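Local coordinates for protein cellulase IBT99 (Metagenomes, PDB 6WBT) that probably hydrolyses 6-phospho-alpha-glucosides, as a family 4 glycosyl hydrolase that binds NAD, a manganese ion and the sugar phosphate, at residues V107-C112 / W267-M272; G198-G203 / T358-G363. All blocks are in the same frame, centred on the assembly; numbering follows the deposited sequence.

Contact 1: residues V107-C112 / W267-M272; sequences VGQETC and WQYYLM. With G6P (6-O-phosphono-alpha-D-glucopyranose), chain F; NAD (nicotinamide-adenine-dinucleotide), chain G.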
loop_
_atom_site.group_PDB
_atom_site.type_symbol
_atom_site.label_atom_id
_atom_site.label_comp_id
_atom_site.label_asym_id
_atom_site.label_seq_id
_atom_site.Cartn_x
_atom_site.Cartn_y
_atom_site.Cartn_z
ATOM N N VAL A 107 5.054 -26.851 -22.633
ATOM C CA VAL A 107 5.753 -27.612 -21.603
ATOM C C VAL A 107 4.739 -28.418 -20.802
ATOM O O VAL A 107 3.873 -27.856 -20.124
ATOM C CB VAL A 107 6.567 -26.686 -20.689
ATOM C CG1 VAL A 107 7.113 -27.463 -19.498
ATOM C CG2 VAL A 107 7.695 -26.035 -21.467
ATOM N N GLY A 108 4.845 -29.742 -20.878
ATOM C CA GLY A 108 3.992 -30.618 -20.103
ATOM C C GLY A 108 4.667 -31.097 -18.836
ATOM O O GLY A 108 5.378 -32.107 -18.844
ATOM N N GLN A 109 4.456 -30.376 -17.739
ATOM C CA GLN A 109 5.088 -30.680 -16.467
ATOM C C GLN A 109 4.023 -31.019 -15.430
ATOM O O GLN A 109 2.835 -30.735 -15.610
ATOM C CB GLN A 109 5.951 -29.504 -15.987
ATOM C CG GLN A 109 7.216 -29.909 -15.240
ATOM C CD GLN A 109 6.988 -30.106 -13.755
ATOM O OE1 GLN A 109 6.080 -29.515 -13.171
ATOM N NE2 GLN A 109 7.809 -30.947 -13.136
ATOM N N GLU A 110 4.471 -31.641 -14.338
ATOM C CA GLU A 110 3.556 -32.051 -13.278
ATOM C C GLU A 110 2.870 -30.847 -12.643
ATOM O O GLU A 110 1.645 -30.834 -12.474
ATOM C CB GLU A 110 4.314 -32.853 -12.220
ATOM C CG GLU A 110 3.455 -33.327 -11.061
ATOM C CD GLU A 110 4.275 -33.671 -9.832
ATOM O OE1 GLU A 110 5.147 -32.862 -9.454
ATOM O OE2 GLU A 110 4.051 -34.753 -9.249
ATOM N N THR A 111 3.646 -29.825 -12.280
ATOM C CA THR A 111 3.127 -28.688 -11.535
ATOM C C THR A 111 3.335 -27.348 -12.228
ATOM O O THR A 111 2.931 -26.318 -11.676
ATOM C CB THR A 111 3.767 -28.633 -10.141
ATOM O OG1 THR A 111 5.184 -28.469 -10.270
ATOM C CG2 THR A 111 3.483 -29.912 -9.381
ATOM N N CYS A 112 3.945 -27.323 -13.409
ATOM C CA CYS A 112 4.212 -26.083 -14.125
ATOM C C CYS A 112 3.570 -26.126 -15.504
ATOM O O CYS A 112 3.549 -27.173 -16.159
ATOM C CB CYS A 112 5.717 -25.835 -14.254
ATOM S SG CYS A 112 6.557 -25.572 -12.679
ATOM N N TRP A 267 12.490 -22.916 -12.544
ATOM C CA TRP A 267 12.562 -21.872 -13.561
ATOM C C TRP A 267 12.963 -22.421 -14.923
ATOM O O TRP A 267 12.914 -21.683 -15.913
ATOM C CB TRP A 267 13.543 -20.780 -13.135
ATOM C CG TRP A 267 13.005 -19.883 -12.070
ATOM C CD1 TRP A 267 13.319 -19.904 -10.742
ATOM C CD2 TRP A 267 12.045 -18.834 -12.238
ATOM N NE1 TRP A 267 12.619 -18.929 -10.075
ATOM C CE2 TRP A 267 11.829 -18.258 -10.971
ATOM C CE3 TRP A 267 11.349 -18.324 -13.338
ATOM C CZ2 TRP A 267 10.946 -17.201 -10.774
ATOM C CZ3 TRP A 267 10.474 -17.273 -13.140
ATOM C CH2 TRP A 267 10.282 -16.721 -11.868
ATOM N N GLN A 268 13.356 -23.695 -14.986
ATOM C CA GLN A 268 13.704 -24.330 -16.251
ATOM C C GLN A 268 12.538 -24.320 -17.231
ATOM O O GLN A 268 12.750 -24.242 -18.447
ATOM C CB GLN A 268 14.167 -25.761 -15.978
ATOM C CG GLN A 268 14.566 -26.562 -17.195
ATOM C CD GLN A 268 14.614 -28.048 -16.901
ATOM O OE1 GLN A 268 15.339 -28.800 -17.551
ATOM N NE2 GLN A 268 13.835 -28.479 -15.917
ATOM N N TYR A 269 11.305 -24.387 -16.729
ATOM C CA TYR A 269 10.133 -24.477 -17.590
ATOM C C TYR A 269 9.509 -23.124 -17.906
ATOM O O TYR A 269 8.825 -22.999 -18.928
ATOM C CB TYR A 269 9.077 -25.382 -16.947
ATOM C CG TYR A 269 9.633 -26.689 -16.430
ATOM C CD1 TYR A 269 9.756 -26.921 -15.067
ATOM C CD2 TYR A 269 10.048 -27.685 -17.305
ATOM C CE1 TYR A 269 10.268 -28.112 -14.588
ATOM C CE2 TYR A 269 10.562 -28.878 -16.836
ATOM C CZ TYR A 269 10.669 -29.088 -15.477
ATOM O OH TYR A 269 11.180 -30.274 -15.005
ATOM N N TYR A 270 9.720 -22.115 -17.061
ATOM C CA TYR A 270 9.167 -20.788 -17.306
ATOM C C TYR A 270 10.102 -19.926 -18.147
ATOM O O TYR A 270 9.673 -19.323 -19.136
ATOM C CB TYR A 270 8.858 -20.091 -15.979
ATOM C CG TYR A 270 7.698 -20.697 -15.224
ATOM C CD1 TYR A 270 6.391 -20.319 -15.505
ATOM C CD2 TYR A 270 7.907 -21.644 -14.231
ATOM C CE1 TYR A 270 5.326 -20.869 -14.818
ATOM C CE2 TYR A 270 6.848 -22.199 -13.540
ATOM C CZ TYR A 270 5.560 -21.809 -13.837
ATOM O OH TYR A 270 4.501 -22.358 -13.151
ATOM N N LEU A 271 11.377 -19.855 -17.767
ATOM C CA LEU A 271 12.336 -19.050 -18.511
ATOM C C LEU A 271 12.804 -19.726 -19.792
ATOM O O LEU A 271 13.259 -19.033 -20.709
ATOM C CB LEU A 271 13.545 -18.723 -17.632
ATOM C CG LEU A 271 13.259 -17.879 -16.389
ATOM C CD1 LEU A 271 14.530 -17.653 -15.589
ATOM C CD2 LEU A 271 12.622 -16.553 -16.778
HETATM N N MSE A 272 12.712 -21.049 -19.876
HETATM C CA MSE A 272 13.155 -21.766 -21.066
HETATM C C MSE A 272 12.153 -22.823 -21.538
HETATM O O MSE A 272 12.464 -24.013 -21.528
HETATM C CB MSE A 272 14.511 -22.431 -20.802
HETATM C CG MSE A 272 15.584 -21.484 -20.278
HETATM SE SE MSE A 272 17.072 -22.395 -19.402
HETATM C CE MSE A 272 18.040 -23.008 -20.979
HETATM C C1 G6P F . 10.487 -32.546 -6.125
HETATM C C2 G6P F . 9.376 -31.546 -6.436
HETATM C C3 G6P F . 8.051 -32.257 -6.684
HETATM C C4 G6P F . 8.228 -33.369 -7.710
HETATM C C5 G6P F . 9.355 -34.291 -7.263
HETATM C C6 G6P F . 9.566 -35.465 -8.215
HETATM O O1 G6P F . 10.215 -33.188 -4.875
HETATM O O2 G6P F . 9.230 -30.637 -5.340
HETATM O O3 G6P F . 7.081 -31.315 -7.153
HETATM O O4 G6P F . 7.011 -34.113 -7.835
HETATM O O5 G6P F . 10.560 -33.532 -7.156
HETATM O O6 G6P F . 8.562 -35.489 -9.227
HETATM P P G6P F . 8.376 -36.805 -10.134
HETATM O O1P G6P F . 8.115 -36.266 -11.519
HETATM O O2P G6P F . 7.214 -37.533 -9.503
HETATM O O3P G6P F . 9.697 -37.524 -9.991
HETATM P PA NAD G . 0.647 -41.718 -6.355
HETATM O O1A NAD G . -0.252 -41.498 -7.525
HETATM O O2A NAD G . 1.641 -42.829 -6.433
HETATM O O5B NAD G . -0.252 -41.895 -5.035
HETATM C C5B NAD G . -1.214 -40.863 -4.683
HETATM C C4B NAD G . -2.265 -41.452 -3.773
HETATM O O4B NAD G . -3.265 -40.445 -3.463
HETATM C C3B NAD G . -3.048 -42.651 -4.334
HETATM O O3B NAD G . -3.076 -43.696 -3.369
HETATM C C2B NAD G . -4.455 -42.078 -4.539
HETATM O O2B NAD G . -5.481 -43.047 -4.527
HETATM C C1B NAD G . -4.511 -41.093 -3.381
HETATM N N9A NAD G . -5.579 -40.104 -3.486
HETATM C C8A NAD G . -6.037 -39.509 -4.634
HETATM N N7A NAD G . -7.015 -38.663 -4.429
HETATM C C5A NAD G . -7.227 -38.708 -3.059
HETATM C C6A NAD G . -8.138 -38.038 -2.221
HETATM N N6A NAD G . -9.038 -37.162 -2.659
HETATM N N1A NAD G . -8.088 -38.314 -0.896
HETATM C C2A NAD G . -7.181 -39.198 -0.462
HETATM N N3A NAD G . -6.277 -39.886 -1.156
HETATM C C4A NAD G . -6.349 -39.596 -2.465
HETATM O O3 NAD G . 1.431 -40.355 -6.038
HETATM P PN NAD G . 2.962 -40.048 -5.668
HETATM O O1N NAD G . 3.366 -40.913 -4.521
HETATM O O2N NAD G . 3.779 -40.092 -6.916
HETATM O O5D NAD G . 2.835 -38.531 -5.171
HETATM C C5D NAD G . 1.876 -38.242 -4.123
HETATM C C4D NAD G . 1.722 -36.748 -3.989
HETATM O O4D NAD G . 2.928 -36.197 -3.412
HETATM C C3D NAD G . 1.520 -35.978 -5.302
HETATM O O3D NAD G . 0.483 -35.020 -5.141
HETATM C C2D NAD G . 2.884 -35.299 -5.463
HETATM O O2D NAD G . 2.893 -34.184 -6.340
HETATM C C1D NAD G . 3.179 -34.938 -4.013
HETATM N N1N NAD G . 4.608 -34.576 -3.794
HETATM C C2N NAD G . 4.954 -33.268 -3.584
HETATM C C3N NAD G . 6.281 -32.908 -3.406
HETATM C C7N NAD G . 6.588 -31.459 -3.121
HETATM O O7N NAD G . 7.618 -30.962 -3.568
HETATM N N7N NAD G . 5.735 -30.787 -2.360
HETATM C C4N NAD G . 7.263 -33.890 -3.476
HETATM C C5N NAD G . 6.899 -35.208 -3.653
HETATM C C6N NAD G . 5.568 -35.530 -3.807
#
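The wall of the substrate and cofactor pocket is backed here by Q109, V107 and C112 of a loop between two helices, which meet Y269 and Y270 on the short helix 267-270. The principal contact is a CH-pi one: Q109 CG sits over one face of the Y269 ring, 3.6 Å from its centroid and only 15° off the ring normal, displaced toward the rim. The Q109 chain then bends sharply (chi2 -87°), which carries its amide across the ring at a plane tilt of 30° and turns OE1 back into its own loop. There Q109 OE1 accepts from T111 N, which comes from above the carbonyl plane, and from T111 OG1, which lies in that plane on a lone pair at 3.2 Å. V107 CG1 approaches the same ring obliquely, reaching CD2 of Y269 at 3.7 Å, and the two side chains cross at about a right angle. C112 SG makes an oblique sulfur-aromatic contact, 3.5 Å from CE2 of Y270, with a longer one to the Y269 ring. E110, next to Q109 in the chain, faces the ligands instead: its OE1 accepts from O4 of glucose-6-phosphate at 2.8 Å and its OE2 from O2D of NAD at 3.2 Å, while R87 forms a salt bridge with OE2. An alanine in place of Q109 would probably leave the Y269 face without its methylene cover and T111 N and OG1 without their shared acceptor, setting the loop beside E110 freer to shift. No hydrogen bond crosses between the two segments: apolar, sulfur and aromatic surfaces meet on the Y269 and Y270 side, while the loop's polar bonds run within it, to the ligands and to residues such as R87 and H201.

Contact 2: residues G198-G203 / T358-G363; sequences GLNHYG and TVEIPG. With MN (manganese (II) ion), chain E; G6P (6-O-phosphono-alpha-D-glucopyranose), chain F.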
loop_
_atom_site.group_PDB
_atom_site.type_symbol
_atom_site.label_atom_id
_atom_site.label_comp_id
_atom_site.label_asym_id
_atom_site.label_seq_id
_atom_site.Cartn_x
_atom_site.Cartn_y
_atom_site.Cartn_z
ATOM N N GLY A 198 9.601 -16.072 -3.116
ATOM C CA GLY A 198 8.931 -16.380 -4.358
ATOM C C GLY A 198 7.721 -17.249 -4.107
ATOM O O GLY A 198 7.227 -17.352 -2.979
ATOM N N LEU A 199 7.233 -17.872 -5.173
ATOM C CA LEU A 199 6.124 -18.810 -5.095
ATOM C C LEU A 199 6.653 -20.242 -5.121
ATOM O O LEU A 199 7.848 -20.486 -5.305
ATOM C CB LEU A 199 5.139 -18.579 -6.245
ATOM C CG LEU A 199 4.559 -17.170 -6.378
ATOM C CD1 LEU A 199 3.576 -17.102 -7.536
ATOM C CD2 LEU A 199 3.895 -16.730 -5.082
ATOM N N ASN A 200 5.744 -21.193 -4.927
ATOM C CA ASN A 200 6.127 -22.599 -4.972
ATOM C C ASN A 200 6.597 -22.966 -6.373
ATOM O O ASN A 200 5.896 -22.723 -7.360
ATOM C CB ASN A 200 4.957 -23.486 -4.547
ATOM C CG ASN A 200 5.300 -24.964 -4.585
ATOM O OD1 ASN A 200 4.720 -25.731 -5.352
ATOM N ND2 ASN A 200 6.255 -25.369 -3.757
ATOM N N HIS A 201 7.799 -23.548 -6.451
ATOM C CA HIS A 201 8.461 -23.844 -7.722
ATOM C C HIS A 201 8.622 -22.581 -8.565
ATOM O O HIS A 201 8.512 -22.616 -9.794
ATOM C CB HIS A 201 7.712 -24.928 -8.505
ATOM C CG HIS A 201 7.571 -26.221 -7.765
ATOM N ND1 HIS A 201 6.661 -27.191 -8.129
ATOM C CD2 HIS A 201 8.227 -26.707 -6.684
ATOM C CE1 HIS A 201 6.761 -28.217 -7.302
ATOM N NE2 HIS A 201 7.704 -27.949 -6.418
ATOM N N TYR A 202 8.890 -21.458 -7.899
ATOM C CA TYR A 202 8.914 -20.152 -8.545
ATOM C C TYR A 202 9.654 -19.148 -7.668
ATOM O O TYR A 202 9.228 -17.996 -7.539
ATOM C CB TYR A 202 7.486 -19.676 -8.821
ATOM C CG TYR A 202 7.331 -18.785 -10.033
ATOM C CD1 TYR A 202 7.337 -19.320 -11.313
ATOM C CD2 TYR A 202 7.159 -17.413 -9.895
ATOM C CE1 TYR A 202 7.190 -18.516 -12.423
ATOM C CE2 TYR A 202 7.009 -16.600 -11.001
ATOM C CZ TYR A 202 7.026 -17.157 -12.262
ATOM O OH TYR A 202 6.877 -16.353 -13.368
ATOM N N GLY A 203 10.767 -19.574 -7.070
ATOM C CA GLY A 203 11.467 -18.750 -6.103
ATOM C C GLY A 203 12.933 -18.527 -6.404
ATOM O O GLY A 203 13.425 -18.905 -7.472
ATOM N N THR A 358 0.219 -16.315 -1.983
ATOM C CA THR A 358 0.801 -17.367 -1.153
ATOM C C THR A 358 2.272 -17.500 -1.516
ATOM O O THR A 358 2.649 -18.234 -2.429
ATOM C CB THR A 358 0.051 -18.681 -1.334
ATOM O OG1 THR A 358 -0.239 -18.884 -2.723
ATOM C CG2 THR A 358 -1.244 -18.662 -0.540
ATOM N N VAL A 359 3.113 -16.779 -0.787
ATOM C CA VAL A 359 4.548 -16.751 -1.037
ATOM C C VAL A 359 5.222 -17.856 -0.241
ATOM O O VAL A 359 4.717 -18.315 0.789
ATOM C CB VAL A 359 5.138 -15.369 -0.692
ATOM C CG1 VAL A 359 4.585 -14.309 -1.631
ATOM C CG2 VAL A 359 4.835 -15.014 0.756
ATOM N N GLU A 360 6.383 -18.288 -0.728
ATOM C CA GLU A 360 7.189 -19.329 -0.095
ATOM C C GLU A 360 8.413 -18.655 0.518
ATOM O O GLU A 360 9.371 -18.325 -0.188
ATOM C CB GLU A 360 7.577 -20.402 -1.111
ATOM C CG GLU A 360 8.429 -21.527 -0.549
ATOM C CD GLU A 360 8.555 -22.694 -1.511
ATOM O OE1 GLU A 360 7.619 -23.518 -1.578
ATOM O OE2 GLU A 360 9.587 -22.783 -2.209
ATOM N N ILE A 361 8.377 -18.452 1.832
ATOM C CA ILE A 361 9.405 -17.691 2.541
ATOM C C ILE A 361 9.790 -18.432 3.812
ATOM O O ILE A 361 9.038 -19.285 4.304
ATOM C CB ILE A 361 8.921 -16.266 2.883
ATOM C CG1 ILE A 361 7.604 -16.322 3.659
ATOM C CG2 ILE A 361 8.770 -15.433 1.618
ATOM C CD1 ILE A 361 7.111 -14.971 4.115
ATOM N N PRO A 362 10.971 -18.136 4.363
ATOM C CA PRO A 362 11.370 -18.788 5.618
ATOM C C PRO A 362 10.487 -18.360 6.780
ATOM O O PRO A 362 10.088 -17.199 6.891
ATOM C CB PRO A 362 12.818 -18.322 5.817
ATOM C CG PRO A 362 12.923 -17.064 5.029
ATOM C CD PRO A 362 12.050 -17.287 3.832
ATOM N N GLY A 363 10.188 -19.320 7.651
ATOM C CA GLY A 363 9.385 -19.051 8.829
ATOM C C GLY A 363 9.732 -20.018 9.939
ATOM O O GLY A 363 10.279 -21.100 9.704
HETATM MN MN MN E . 7.207 -29.141 -4.743
HETATM C C1 G6P F . 10.487 -32.546 -6.125
HETATM C C2 G6P F . 9.376 -31.546 -6.436
HETATM C C3 G6P F . 8.051 -32.257 -6.684
HETATM C C4 G6P F . 8.228 -33.369 -7.710
HETATM C C5 G6P F . 9.355 -34.291 -7.263
HETATM C C6 G6P F . 9.566 -35.465 -8.215
HETATM O O1 G6P F . 10.215 -33.188 -4.875
HETATM O O2 G6P F . 9.230 -30.637 -5.340
HETATM O O3 G6P F . 7.081 -31.315 -7.153
HETATM O O4 G6P F . 7.011 -34.113 -7.835
HETATM O O5 G6P F . 10.560 -33.532 -7.156
HETATM O O6 G6P F . 8.562 -35.489 -9.227
HETATM P P G6P F . 8.376 -36.805 -10.134
HETATM O O1P G6P F . 8.115 -36.266 -11.519
HETATM O O2P G6P F . 7.214 -37.533 -9.503
HETATM O O3P G6P F . 9.697 -37.524 -9.991
HETATM O O HOH W 1 9.945 -24.559 -4.502
#
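E360, on strand 358-366 of the large mixed sheet, reaches across to G198, L199 and N200, at the tight connection between antiparallel strands 192-197 and 202-210, where L199 to Y202 form a type II beta turn. Its backbone N donates an almost straight bond to G198 O, and E360 CB lies 3.6 Å from G198 O, near the carbonyl carbon of L199. From CB, CG anti to the backbone N (chi1 180°) and an extended chain beyond it together bring the carboxylate to the turn. At the tip the two oxygens divide their work. E360 OE1 accepts from N200 ND2 at 3.2 Å; the donor meets it on the syn side, and OE1 lies close to the amide plane, although amide and carboxylate planes stand 72° apart. E360 OE2 takes a bond from a water at 2.9 Å, which in turn accepts from H201 N, so one carboxylate holds two successive turn residues. L199 adds an apolar touch, its CD2 lying 4.3 Å from V359 CG1 and also coming up to the backbone carbonyl T358 O. N200 probably acts as a second-shell residue, since its OD1 lies 3.6 Å above the plane of the H201 imidazole, over the ring centre. H201, in turn, binds the manganese ion beside C171, its NE2 2.1 Å from the metal and O2 of glucose-6-phosphate 2.6 Å from it.

Overall arrangement
Both contacts are buried and both border glucose-6-phosphate, yet they approach it from different parts of the fold. Contact 1 joins a loop in the N-terminal family 4 glycosyl hydrolase region to a short helix of the C-terminal domain, mainly through apolar and aromatic surfaces; contact 2 stays within the C-terminal domain and ties a turn to the large sheet by direct and water-mediated hydrogen bonds. The two meet directly: T111 OG1 and H201 ND1 are probably hydrogen-bonded, as are W267 NE1 and G203 O, and Y202 packs against W267 and Y270. Contact 1 also reaches the assembly, L271 bonding to S421 of the second subunit, whereas contact 2 touches no other protein chain.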